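Local atomic coordinates of alcohol dehydrogenase, zinc-containing (Thermotoga maritima, PDB entry 1VJ0), a protein that binds zinc at two sites and probably acts as an oxidoreductase of the zinc-containing alcohol dehydrogenase family, using a nicotinamide cofactor. Residues G43-E48 and G81-V86; P70-L75 and R137-Y142; I104-G109 and P157-L162; T198-G203 and N222-A227; F210-A215 and I239-T244. All blocks are in the same frame, centred on the assembly; numbering follows the deposited sequence.

The five contacts illustrate the two-domain build of a zinc-containing alcohol dehydrogenase. Contacts 1, 2 and 3 belong to the GroES-like domain, contacts 4 and 5 to the Rossmann-type domain, after which the chain returns to the mixed sheet of the first domain with strands 352-355 and 374-377. Contacts 1 and 3, with centres 11 Å apart, share that sheet, in which strands 78-86 and 103-106 are neighbours. Contact 2, centred about 19 Å from either, joins two loops whose segments alternate with theirs along the chain. Contacts 4 and 5, centred about 7 Å apart, also interleave, sharing helix 206-217 and the parallel sheet. Contacts 1 and 4, with centres 40 Å apart, thus lie in separate domains.

Contact 1: G43-E48 and G81-V86; sequences GSILVE and GRVVEV
A classic beta bulge interrupts the antiparallel pairing of strands 45-54 and 78-86 in the GroES-like domain. V84 and E85 both face L46, whose carbonyl oxygen is gripped twice: V84 N donates to L46 O at 2.7 Å, and E85 N reaches the same L46 O at 3.3 Å along a lone pair. Beyond the bulge the ladder resumes, E48 and R82 exchanging two backbone bonds, the shorter being E48 N to R82 O at 2.8 Å. The side chains of E48 and R82 then run side by side, both with CG anti to the backbone N. R82 bends at chi3 (-70°), and its NH1 forms a salt bridge with E48 OE1 at 2.7 Å. The carboxylate and guanidinium planes stand 50° apart, and NH1 meets OE1 from above the carboxylate plane, while OE1 lies near the guanidinium plane. An alanine in place of E48 would probably leave the R82 guanidinium less firmly held, because the carboxylate it grips would be missing. I45 CG2 touches V83 CG1 at 4.1 Å on the other face, which V47 shares. There V47 packs on strands 103-106 and 152-155, whereas L46 and V84 both touch L16 of strand 16-22.

Contact 2: P70-L75 and R137-Y142; sequences PLPIIL and RGCSEY
Two irregular loops of the GroES-like domain meet here, segment 70-75 leading toward strand 78-86, segment 137-142 preceding strand 152-155, and the side chain of C139 points from the second loop into the first. Its CB rests against the end of I74, lying 3.8 Å from I74 CD1. One bond further, chi1 of 68° places SG between the backbone N and the carbonyl carbon, the crowded position, and so turns the sulfur toward the P72-I73 peptide. There SG comes within 3.6 Å of I73 N and also touches P72 CB at 3.8 Å. The proline ring extends this apolar patch, its CG meeting S140 CB. P72 follows a cis peptide bond, and its carbonyl receives the one direct hydrogen bond between the loops, C139 N to P72 O at 3.1 Å. That donor sits above the carbonyl plane rather than on a lone pair, although the bond is fairly straight, with an N-H...O angle of 164°. A water strengthens the grip by donating to P72 O and accepting from S140 N. V22 of strand 16-22 touches P72, I74 and C139, while the guanidinium of R137 forms a salt bridge with D156. A second water joins the loops beside I73: it accepts from I74 N and donates to R137 O at 2.8 Å.

Contact 3: I104-G109 and P157-L162; sequences IVWNRG and PETDVL
W106 and T159 lie side by side and point the same way where strand 103-106 pairs antiparallel with 161-164 in the GroES-like sheet. The indole CG takes the crowded position between backbone N and carbonyl carbon (chi1 59°), and T159 CG2 approaches its root, 3.7 Å from W106 CB. I104 and V161 cross obliquely instead, V161 CG1 pressing on I104 CB at 3.7 Å. On the opposite face V105 and L162 form an antiparallel hydrogen-bonded pair: V105 N donates to L162 O, and L162 N returns a nearly straight bond to V105 O at 2.9 Å. N107 N then closes the ladder on D160 O, the donor lying nearly along the C=O axis of D160. Past it the chain turns, N107 OD1 accepting from G109 N at 3.0 Å in an Asx turn. A water lies in the bend, donating to N107 O and G109 O and accepting from D160 N. The side-chain ends of N107 and D160 both reach T329, and D160 also makes a salt bridge to K119 of the second subunit. Both buried polar ends thus have partners, and the D160 carboxylate, shared between T329 and a lysine, would probably stay ionised; the contact joins the sheet to helix 329-340 and to that subunit.

Contact 4: T198-G203 and N222-A227; sequences TVVIQG and NVIVIA
Backbone hydrogen bonds come first in this parallel pair, strands 198-202 and 222-227, which with the intervening helix 206-217 make a beta-alpha-beta unit of the Rossmann-type domain. Five bonds zigzag between them: V199 N to N222 O, I224 N to V199 O, I201 N to I224 O at 2.7 Å, I226 N to I201 O, and finally G203 N to I226 O at 2.8 Å. Most donors lie nearly along the C=O axis of their acceptor. Weak CA-H...O contacts fill the gaps, as where V200 CA approaches I224 O at 3.2 Å.

Apolar packing occupies both faces. On the face that meets helix 206-217, I201 CD1 touches V223 CG1 at 4.1 Å, and V212 of that helix packs on I201 and V225. On the face toward helix 252-262, V200 CG1 crosses I226 CD1 obliquely at 3.8 Å, while T198 CG2 presses on I224 CD1 at 3.6 Å.

The polar side-chain meeting is at the strand starts, where T198 OG1 lies 3.0 Å from N222 OD1. A valine here lacks the hydroxyl, which would probably leave the N222 side chain less well fixed at the start of its strand.

G203, the first glycine of a GxGxxG pattern, keeps a positive phi (109°) and a buried carbonyl oxygen without a partner in the model. Such a turn is consistent with a dinucleotide-binding loop: the ladder delivers the strand end, and the apolar faces hold it between helices.

Contact 5: F210-A215 and I239-T244; sequences FGVVIA and IGADLT
Two peptide planes are the flat groups of this contact, in which helix 206-217 of the Rossmann-type domain packs beside the link from helix 230-238 to strand 243-246. V212 CG1 lies over a face of the G240-A241 peptide, 3.5 Å from A241 N. The same methyl also stands over a face of the I239-G240 peptide, 3.7 Å from I239 O. V213 CG2 approaches that oxygen from the same side of the plane but at a lower angle, and so the I239 carbonyl is set against two methyl groups of the helix.

Helix 230-238 ends in a Schellman motif. G240 takes a positive phi (134°), an angle at which a side chain would crowd the preceding carbonyl oxygen, and the turn brings A241 alongside V212.

Side chains complete the fit. V212 CG1 is anti to its backbone N (chi1 173°) and extends toward I239 CG1 at 3.9 Å. I239 holds CG1 in the crowded position between backbone N and carbonyl carbon, which swings the chain's tip across V213 at about a right angle.

Around them V225 of strand 222-227 touches A241, while L346 covers V213 and L345 covers I239. Polar ties lie further out, where R216 bonds to G240 O and forms a salt bridge with D242. At the apolar end I239 CD1 meets V213 CG2 at 4.1 Å.

Contact 1: G43-E48 and G81-V86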
# COMPACT_ATOMS: atom_id res chain seq x y z
N GLY A 43 33.05 -18.80 7.56
CA GLY A 43 32.27 -17.64 7.21
C GLY A 43 32.01 -16.71 8.41
O GLY A 43 31.54 -15.60 8.24
N SER A 44 32.30 -17.21 9.62
CA SER A 44 31.94 -16.55 10.86
C SER A 44 32.79 -15.32 11.10
O SER A 44 33.88 -15.23 10.54
CB SER A 44 32.24 -17.48 12.05
OG SER A 44 31.33 -18.56 12.08
N ILE A 45 32.30 -14.44 11.99
CA ILE A 45 32.96 -13.22 12.39
C ILE A 45 33.20 -13.22 13.91
O ILE A 45 32.26 -13.34 14.68
CB ILE A 45 32.11 -11.95 12.01
CG1 ILE A 45 31.75 -11.99 10.52
CG2 ILE A 45 32.92 -10.70 12.31
CD1 ILE A 45 30.41 -12.69 10.15
N LEU A 46 34.46 -13.13 14.31
CA LEU A 46 34.76 -13.01 15.74
C LEU A 46 34.73 -11.55 16.10
O LEU A 46 35.46 -10.74 15.48
CB LEU A 46 36.12 -13.59 16.03
CG LEU A 46 36.56 -13.64 17.49
CD1 LEU A 46 35.58 -14.36 18.40
CD2 LEU A 46 37.95 -14.34 17.52
N VAL A 47 33.91 -11.21 17.07
CA VAL A 47 33.64 -9.82 17.44
C VAL A 47 33.96 -9.60 18.90
O VAL A 47 33.55 -10.38 19.76
CB VAL A 47 32.16 -9.45 17.13
CG1 VAL A 47 31.82 -7.99 17.54
CG2 VAL A 47 31.87 -9.67 15.64
N GLU A 48 34.72 -8.55 19.16
CA GLU A 48 34.93 -8.03 20.51
C GLU A 48 33.73 -7.18 20.90
O GLU A 48 33.40 -6.18 20.22
CB GLU A 48 36.21 -7.17 20.52
CG GLU A 48 36.50 -6.55 21.89
CD GLU A 48 37.48 -5.40 21.87
OE1 GLU A 48 38.00 -5.04 20.78
OE2 GLU A 48 37.67 -4.84 22.97
N GLY A 81 30.06 -3.98 18.56
CA GLY A 81 31.46 -4.25 18.80
C GLY A 81 32.41 -4.03 17.61
O GLY A 81 32.11 -3.31 16.66
N ARG A 82 33.56 -4.65 17.73
CA ARG A 82 34.66 -4.48 16.84
C ARG A 82 35.08 -5.81 16.27
O ARG A 82 35.27 -6.79 17.01
CB ARG A 82 35.82 -3.86 17.62
CG ARG A 82 37.02 -3.56 16.76
CD ARG A 82 38.25 -3.11 17.52
NE ARG A 82 38.07 -1.77 18.10
CZ ARG A 82 38.10 -1.48 19.41
NH1 ARG A 82 38.30 -2.43 20.33
NH2 ARG A 82 37.92 -0.22 19.81
N VAL A 83 35.27 -5.82 14.95
CA VAL A 83 35.67 -7.04 14.24
C VAL A 83 37.08 -7.43 14.67
O VAL A 83 38.02 -6.63 14.62
CB VAL A 83 35.57 -6.86 12.68
CG1 VAL A 83 36.07 -8.08 11.98
CG2 VAL A 83 34.16 -6.61 12.28
N VAL A 84 37.24 -8.69 15.09
CA VAL A 84 38.54 -9.23 15.40
C VAL A 84 39.03 -10.03 14.20
O VAL A 84 40.12 -9.82 13.73
CB VAL A 84 38.54 -10.13 16.69
CG1 VAL A 84 39.93 -10.73 16.97
CG2 VAL A 84 38.06 -9.33 17.88
N GLU A 85 38.21 -10.95 13.72
CA GLU A 85 38.57 -11.72 12.58
C GLU A 85 37.33 -12.23 11.84
O GLU A 85 36.24 -12.32 12.38
CB GLU A 85 39.56 -12.82 12.98
CG GLU A 85 38.98 -14.06 13.57
CD GLU A 85 40.05 -15.07 14.01
OE1 GLU A 85 40.97 -14.70 14.78
OE2 GLU A 85 39.96 -16.28 13.58
N VAL A 86 37.53 -12.49 10.56
CA VAL A 86 36.55 -13.06 9.69
C VAL A 86 37.18 -14.30 9.10
O VAL A 86 38.24 -14.24 8.50
CB VAL A 86 36.19 -12.14 8.48
CG1 VAL A 86 35.06 -12.74 7.70
CG2 VAL A 86 35.80 -10.73 8.95

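Contact 2: P70-L75 and R137-Y142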
# COMPACT_ATOMS: atom_id res chain seq x y z
N PRO A 70 17.49 -22.44 26.26
CA PRO A 70 18.30 -23.58 26.62
C PRO A 70 19.23 -23.18 27.76
O PRO A 70 19.54 -21.99 27.89
CB PRO A 70 19.14 -23.82 25.37
CG PRO A 70 19.29 -22.44 24.73
CD PRO A 70 17.99 -21.78 25.01
N LEU A 71 19.69 -24.16 28.51
CA LEU A 71 20.77 -24.01 29.50
C LEU A 71 21.90 -25.00 29.20
O LEU A 71 21.63 -26.15 28.84
CB LEU A 71 20.20 -24.27 30.89
CG LEU A 71 19.15 -23.27 31.37
CD1 LEU A 71 18.58 -23.67 32.70
CD2 LEU A 71 19.79 -21.89 31.49
N PRO A 72 23.16 -24.57 29.35
CA PRO A 72 23.49 -23.18 29.75
C PRO A 72 23.46 -22.27 28.57
O PRO A 72 23.44 -22.75 27.44
CB PRO A 72 24.94 -23.32 30.25
CG PRO A 72 25.49 -24.43 29.42
CD PRO A 72 24.35 -25.42 29.40
N ILE A 73 23.46 -20.96 28.85
CA ILE A 73 23.39 -19.94 27.80
C ILE A 73 24.12 -18.69 28.28
O ILE A 73 24.05 -18.36 29.47
CB ILE A 73 21.91 -19.61 27.43
CG1 ILE A 73 21.83 -18.58 26.31
CG2 ILE A 73 21.09 -19.09 28.65
CD1 ILE A 73 20.45 -18.38 25.76
N ILE A 74 24.77 -18.02 27.33
CA ILE A 74 25.20 -16.64 27.48
C ILE A 74 24.10 -15.68 26.95
O ILE A 74 23.83 -15.57 25.75
CB ILE A 74 26.56 -16.39 26.81
CG1 ILE A 74 27.66 -17.28 27.41
CG2 ILE A 74 26.92 -14.93 26.94
CD1 ILE A 74 28.89 -17.49 26.52
N LEU A 75 23.47 -14.96 27.88
CA LEU A 75 22.41 -14.05 27.54
C LEU A 75 23.00 -12.84 26.84
O LEU A 75 24.25 -12.72 26.73
CB LEU A 75 21.62 -13.62 28.77
CG LEU A 75 20.85 -14.71 29.51
CD1 LEU A 75 20.42 -14.19 30.86
CD2 LEU A 75 19.68 -15.18 28.71
N ARG A 137 20.05 -19.69 21.60
CA ARG A 137 21.34 -20.19 21.22
C ARG A 137 22.19 -20.38 22.47
O ARG A 137 22.71 -19.42 23.01
CB ARG A 137 22.01 -19.18 20.30
CG ARG A 137 21.24 -18.95 19.04
CD ARG A 137 22.03 -18.20 18.00
NE ARG A 137 22.98 -19.13 17.44
CZ ARG A 137 23.63 -18.95 16.33
NH1 ARG A 137 23.37 -17.88 15.60
NH2 ARG A 137 24.48 -19.87 15.91
N GLY A 138 22.28 -21.64 22.92
CA GLY A 138 23.02 -22.04 24.12
C GLY A 138 24.53 -21.92 23.95
O GLY A 138 25.05 -21.69 22.84
N CYS A 139 25.25 -22.02 25.06
CA CYS A 139 26.67 -21.81 24.98
C CYS A 139 27.49 -23.08 25.21
O CYS A 139 28.70 -23.02 25.30
CB CYS A 139 27.07 -20.73 25.97
SG CYS A 139 26.87 -21.21 27.69
N SER A 140 26.87 -24.25 25.25
CA SER A 140 27.65 -25.41 25.64
C SER A 140 28.50 -26.00 24.47
O SER A 140 29.55 -26.54 24.71
CB SER A 140 26.78 -26.47 26.34
OG SER A 140 25.87 -26.96 25.41
N GLU A 141 28.04 -25.89 23.23
CA GLU A 141 28.82 -26.39 22.08
C GLU A 141 29.81 -25.31 21.62
O GLU A 141 29.41 -24.16 21.44
CB GLU A 141 27.93 -26.79 20.89
CG GLU A 141 26.66 -25.96 20.67
CD GLU A 141 25.56 -26.16 21.75
OE1 GLU A 141 25.24 -27.33 22.06
OE2 GLU A 141 25.03 -25.15 22.29
N TYR A 142 31.06 -25.70 21.41
CA TYR A 142 32.10 -24.80 20.88
C TYR A 142 31.57 -24.23 19.57
O TYR A 142 30.95 -24.98 18.84
CB TYR A 142 33.40 -25.61 20.64
CG TYR A 142 34.54 -24.75 20.15
CD1 TYR A 142 34.73 -24.52 18.77
CD2 TYR A 142 35.37 -24.08 21.03
CE1 TYR A 142 35.74 -23.72 18.30
CE2 TYR A 142 36.38 -23.27 20.58
CZ TYR A 142 36.58 -23.10 19.21
OH TYR A 142 37.58 -22.27 18.75
O HOH W 1 23.80 -24.81 25.71
O HOH W 2 24.76 -18.01 24.38

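Contact 3: I104-G109 and P157-L162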
# COMPACT_ATOMS: atom_id res chain seq x y z
N ILE A 104 30.93 -2.50 14.23
CA ILE A 104 29.70 -3.02 13.68
C ILE A 104 28.58 -3.11 14.68
O ILE A 104 28.79 -3.20 15.90
CB ILE A 104 29.95 -4.42 13.02
CG1 ILE A 104 30.35 -5.48 14.06
CG2 ILE A 104 30.97 -4.28 11.94
CD1 ILE A 104 30.25 -6.95 13.52
N VAL A 105 27.37 -3.11 14.13
CA VAL A 105 26.21 -3.60 14.81
C VAL A 105 25.55 -4.64 13.89
O VAL A 105 25.92 -4.77 12.72
CB VAL A 105 25.22 -2.50 15.21
CG1 VAL A 105 25.83 -1.60 16.22
CG2 VAL A 105 24.76 -1.67 13.98
N TRP A 106 24.63 -5.42 14.45
CA TRP A 106 24.06 -6.52 13.72
C TRP A 106 22.67 -6.84 14.19
O TRP A 106 22.25 -6.54 15.32
CB TRP A 106 24.95 -7.79 13.84
CG TRP A 106 25.17 -8.26 15.25
CD1 TRP A 106 24.42 -9.19 15.93
CD2 TRP A 106 26.19 -7.83 16.18
NE1 TRP A 106 24.91 -9.36 17.20
CE2 TRP A 106 25.99 -8.54 17.38
CE3 TRP A 106 27.25 -6.94 16.11
CZ2 TRP A 106 26.80 -8.36 18.50
CZ3 TRP A 106 28.05 -6.75 17.23
CH2 TRP A 106 27.82 -7.47 18.41
N ASN A 107 21.94 -7.47 13.29
CA ASN A 107 20.59 -7.98 13.64
C ASN A 107 20.77 -9.24 14.51
O ASN A 107 21.43 -10.22 14.13
CB ASN A 107 19.80 -8.27 12.32
CG ASN A 107 18.34 -8.70 12.55
OD1 ASN A 107 17.91 -8.99 13.69
ND2 ASN A 107 17.57 -8.73 11.45
N ARG A 108 20.13 -9.25 15.68
CA ARG A 108 20.21 -10.39 16.60
C ARG A 108 19.64 -11.68 16.05
O ARG A 108 20.03 -12.77 16.47
CB ARG A 108 19.47 -10.02 17.90
CG ARG A 108 17.97 -9.87 17.80
CD ARG A 108 17.36 -9.66 19.17
NE ARG A 108 15.92 -9.59 19.14
CZ ARG A 108 15.25 -8.52 18.75
NH1 ARG A 108 15.87 -7.44 18.39
NH2 ARG A 108 13.92 -8.52 18.71
N GLY A 109 18.72 -11.57 15.09
CA GLY A 109 17.98 -12.73 14.61
C GLY A 109 18.40 -13.15 13.23
O GLY A 109 18.65 -12.31 12.35
N PRO A 157 27.93 -16.51 9.43
CA PRO A 157 28.02 -15.80 8.15
C PRO A 157 26.69 -15.23 7.72
O PRO A 157 26.64 -14.22 7.03
CB PRO A 157 28.54 -16.87 7.16
CG PRO A 157 28.30 -18.20 7.82
CD PRO A 157 28.36 -17.92 9.30
N GLU A 158 25.61 -15.85 8.15
CA GLU A 158 24.26 -15.43 7.77
C GLU A 158 23.80 -14.17 8.50
O GLU A 158 22.76 -13.61 8.17
CB GLU A 158 23.27 -16.55 8.05
CG GLU A 158 23.49 -17.76 7.19
CD GLU A 158 24.48 -18.74 7.78
OE1 GLU A 158 24.99 -18.51 8.88
OE2 GLU A 158 24.73 -19.75 7.11
N THR A 159 24.52 -13.76 9.54
CA THR A 159 24.17 -12.55 10.25
C THR A 159 24.17 -11.28 9.34
O THR A 159 25.14 -10.98 8.60
CB THR A 159 25.19 -12.27 11.37
OG1 THR A 159 25.36 -13.43 12.20
CG2 THR A 159 24.71 -11.14 12.28
N ASP A 160 23.11 -10.50 9.48
CA ASP A 160 23.07 -9.17 8.87
C ASP A 160 23.81 -8.16 9.73
O ASP A 160 23.49 -7.91 10.90
CB ASP A 160 21.63 -8.75 8.61
CG ASP A 160 20.90 -9.75 7.68
OD1 ASP A 160 21.48 -10.21 6.68
OD2 ASP A 160 19.79 -10.18 7.94
N VAL A 161 24.82 -7.56 9.11
CA VAL A 161 25.73 -6.66 9.77
C VAL A 161 25.69 -5.31 9.08
O VAL A 161 25.51 -5.19 7.85
CB VAL A 161 27.16 -7.25 9.72
CG1 VAL A 161 28.14 -6.33 10.42
CG2 VAL A 161 27.19 -8.67 10.35
N LEU A 162 25.93 -4.27 9.88
CA LEU A 162 26.14 -2.92 9.39
C LEU A 162 27.38 -2.33 10.09
O LEU A 162 27.43 -2.32 11.30
CB LEU A 162 24.91 -2.11 9.76
CG LEU A 162 24.46 -0.90 8.97
CD1 LEU A 162 24.34 -1.23 7.48
CD2 LEU A 162 23.11 -0.37 9.51
O HOH W 3 21.08 -11.29 11.57

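Contact 4: T198-G203 and N222-A227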
# COMPACT_ATOMS: atom_id res chain seq x y z
N THR A 198 -1.88 12.51 14.62
CA THR A 198 -1.77 12.48 16.09
C THR A 198 -1.50 11.04 16.53
O THR A 198 -2.26 10.13 16.17
CB THR A 198 -3.06 13.00 16.76
OG1 THR A 198 -3.15 14.40 16.55
CG2 THR A 198 -2.99 12.81 18.30
N VAL A 199 -0.36 10.87 17.23
CA VAL A 199 0.16 9.61 17.74
C VAL A 199 0.02 9.59 19.25
O VAL A 199 0.39 10.57 19.92
CB VAL A 199 1.65 9.47 17.40
CG1 VAL A 199 2.27 8.30 18.17
CG2 VAL A 199 1.79 9.30 15.86
N VAL A 200 -0.60 8.53 19.77
CA VAL A 200 -0.61 8.28 21.21
C VAL A 200 0.23 7.04 21.48
O VAL A 200 0.08 5.99 20.84
CB VAL A 200 -2.03 8.10 21.76
CG1 VAL A 200 -2.02 7.68 23.24
CG2 VAL A 200 -2.85 9.37 21.57
N ILE A 201 1.14 7.17 22.44
CA ILE A 201 1.94 6.07 22.90
C ILE A 201 1.58 5.72 24.31
O ILE A 201 1.57 6.58 25.19
CB ILE A 201 3.41 6.43 22.81
CG1 ILE A 201 3.79 6.64 21.33
CG2 ILE A 201 4.27 5.32 23.45
CD1 ILE A 201 5.06 7.39 21.14
N GLN A 202 1.30 4.43 24.53
CA GLN A 202 0.97 3.91 25.88
C GLN A 202 2.20 3.23 26.41
O GLN A 202 2.63 2.21 25.84
CB GLN A 202 -0.18 2.90 25.83
CG GLN A 202 -1.45 3.40 25.20
CD GLN A 202 -2.48 2.31 25.05
OE1 GLN A 202 -2.35 1.44 24.18
NE2 GLN A 202 -3.50 2.32 25.93
N GLY A 203 2.78 3.76 27.47
CA GLY A 203 3.99 3.20 28.06
C GLY A 203 5.17 4.10 27.78
O GLY A 203 5.19 4.77 26.74
N ASN A 222 1.34 15.60 16.25
CA ASN A 222 1.25 15.57 17.71
C ASN A 222 1.67 14.21 18.25
O ASN A 222 1.28 13.17 17.72
CB ASN A 222 -0.20 15.82 18.18
CG ASN A 222 -0.79 17.08 17.67
OD1 ASN A 222 -1.86 17.08 17.03
ND2 ASN A 222 -0.15 18.16 17.96
N VAL A 223 2.46 14.23 19.32
CA VAL A 223 2.90 12.98 19.97
C VAL A 223 2.52 13.05 21.46
O VAL A 223 2.91 14.00 22.18
CB VAL A 223 4.41 12.70 19.79
CG1 VAL A 223 4.83 11.45 20.61
CG2 VAL A 223 4.78 12.54 18.30
N ILE A 224 1.66 12.13 21.88
CA ILE A 224 1.17 12.12 23.27
C ILE A 224 1.56 10.80 23.90
O ILE A 224 1.39 9.74 23.27
CB ILE A 224 -0.38 12.24 23.30
CG1 ILE A 224 -0.82 13.59 22.72
CG2 ILE A 224 -0.97 12.02 24.74
CD1 ILE A 224 -1.91 13.42 21.68
N VAL A 225 2.10 10.86 25.13
CA VAL A 225 2.45 9.66 25.89
C VAL A 225 1.61 9.51 27.18
O VAL A 225 1.44 10.47 27.91
CB VAL A 225 3.93 9.68 26.27
CG1 VAL A 225 4.31 8.43 27.08
CG2 VAL A 225 4.78 9.77 25.00
N ILE A 226 1.07 8.30 27.40
CA ILE A 226 0.30 7.97 28.59
C ILE A 226 1.07 6.89 29.33
O ILE A 226 1.40 5.84 28.76
CB ILE A 226 -1.13 7.45 28.25
CG1 ILE A 226 -1.87 8.47 27.40
CG2 ILE A 226 -1.89 7.11 29.57
CD1 ILE A 226 -3.18 8.00 26.87
N ALA A 227 1.41 7.17 30.56
CA ALA A 227 2.13 6.25 31.46
C ALA A 227 1.87 6.62 32.92
O ALA A 227 1.17 7.59 33.21
CB ALA A 227 3.64 6.27 31.17

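Contact 5: F210-A215 and I239-T244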
# COMPACT_ATOMS: atom_id res chain seq x y z
N PHE A 210 11.47 5.14 22.42
CA PHE A 210 11.89 5.11 21.01
C PHE A 210 10.74 5.49 20.09
O PHE A 210 10.96 6.20 19.12
CB PHE A 210 12.46 3.72 20.62
CG PHE A 210 13.93 3.63 20.73
CD1 PHE A 210 14.54 3.30 21.93
CD2 PHE A 210 14.73 3.85 19.61
CE1 PHE A 210 15.91 3.22 22.02
CE2 PHE A 210 16.08 3.74 19.69
CZ PHE A 210 16.68 3.46 20.89
N GLY A 211 9.52 5.03 20.41
CA GLY A 211 8.29 5.41 19.70
C GLY A 211 8.15 6.92 19.56
O GLY A 211 7.78 7.42 18.49
N VAL A 212 8.46 7.65 20.64
CA VAL A 212 8.40 9.13 20.62
C VAL A 212 9.33 9.70 19.54
O VAL A 212 8.89 10.50 18.68
CB VAL A 212 8.76 9.75 22.01
CG1 VAL A 212 8.87 11.28 21.94
CG2 VAL A 212 7.67 9.35 23.07
N VAL A 213 10.59 9.28 19.55
CA VAL A 213 11.57 9.75 18.59
C VAL A 213 11.24 9.32 17.15
O VAL A 213 11.39 10.11 16.21
CB VAL A 213 12.98 9.30 19.04
CG1 VAL A 213 14.05 9.58 17.99
CG2 VAL A 213 13.33 9.95 20.36
N ILE A 214 10.73 8.10 16.97
CA ILE A 214 10.38 7.61 15.66
C ILE A 214 9.20 8.40 15.18
O ILE A 214 9.22 8.87 14.05
CB ILE A 214 10.10 6.12 15.66
CG1 ILE A 214 11.40 5.34 15.94
CG2 ILE A 214 9.42 5.63 14.38
CD1 ILE A 214 11.11 3.92 16.51
N ALA A 215 8.19 8.59 16.03
CA ALA A 215 7.00 9.37 15.62
C ALA A 215 7.40 10.76 15.15
O ALA A 215 6.96 11.22 14.11
CB ALA A 215 5.98 9.47 16.76
N ILE A 239 12.42 14.24 25.04
CA ILE A 239 12.87 13.66 23.74
C ILE A 239 11.84 13.86 22.63
O ILE A 239 11.99 13.30 21.52
CB ILE A 239 13.30 12.17 23.86
CG1 ILE A 239 12.11 11.27 24.16
CG2 ILE A 239 14.46 11.97 24.90
CD1 ILE A 239 12.50 9.85 24.37
N GLY A 240 10.77 14.59 22.92
CA GLY A 240 9.93 15.20 21.89
C GLY A 240 8.42 15.06 22.02
O GLY A 240 7.73 15.49 21.13
N ALA A 241 7.92 14.41 23.08
CA ALA A 241 6.46 14.35 23.29
C ALA A 241 5.87 15.76 23.47
O ALA A 241 6.43 16.59 24.22
CB ALA A 241 6.13 13.46 24.50
N ASP A 242 4.73 16.02 22.84
CA ASP A 242 4.02 17.30 23.00
C ASP A 242 3.18 17.34 24.28
O ASP A 242 2.91 18.41 24.80
CB ASP A 242 3.07 17.52 21.81
CG ASP A 242 3.80 17.63 20.48
OD1 ASP A 242 4.54 18.62 20.31
OD2 ASP A 242 3.69 16.80 19.58
N LEU A 243 2.71 16.18 24.73
CA LEU A 243 1.86 16.09 25.91
C LEU A 243 2.10 14.77 26.54
O LEU A 243 2.30 13.76 25.83
CB LEU A 243 0.39 16.14 25.49
CG LEU A 243 -0.67 16.03 26.57
CD1 LEU A 243 -0.61 17.20 27.52
CD2 LEU A 243 -2.07 15.91 25.97
N THR A 244 2.12 14.76 27.85
CA THR A 244 2.09 13.50 28.65
C THR A 244 0.88 13.49 29.55
O THR A 244 0.41 14.53 29.97
CB THR A 244 3.39 13.23 29.45
OG1 THR A 244 3.66 14.24 30.42
CG2 THR A 244 4.58 13.28 28.53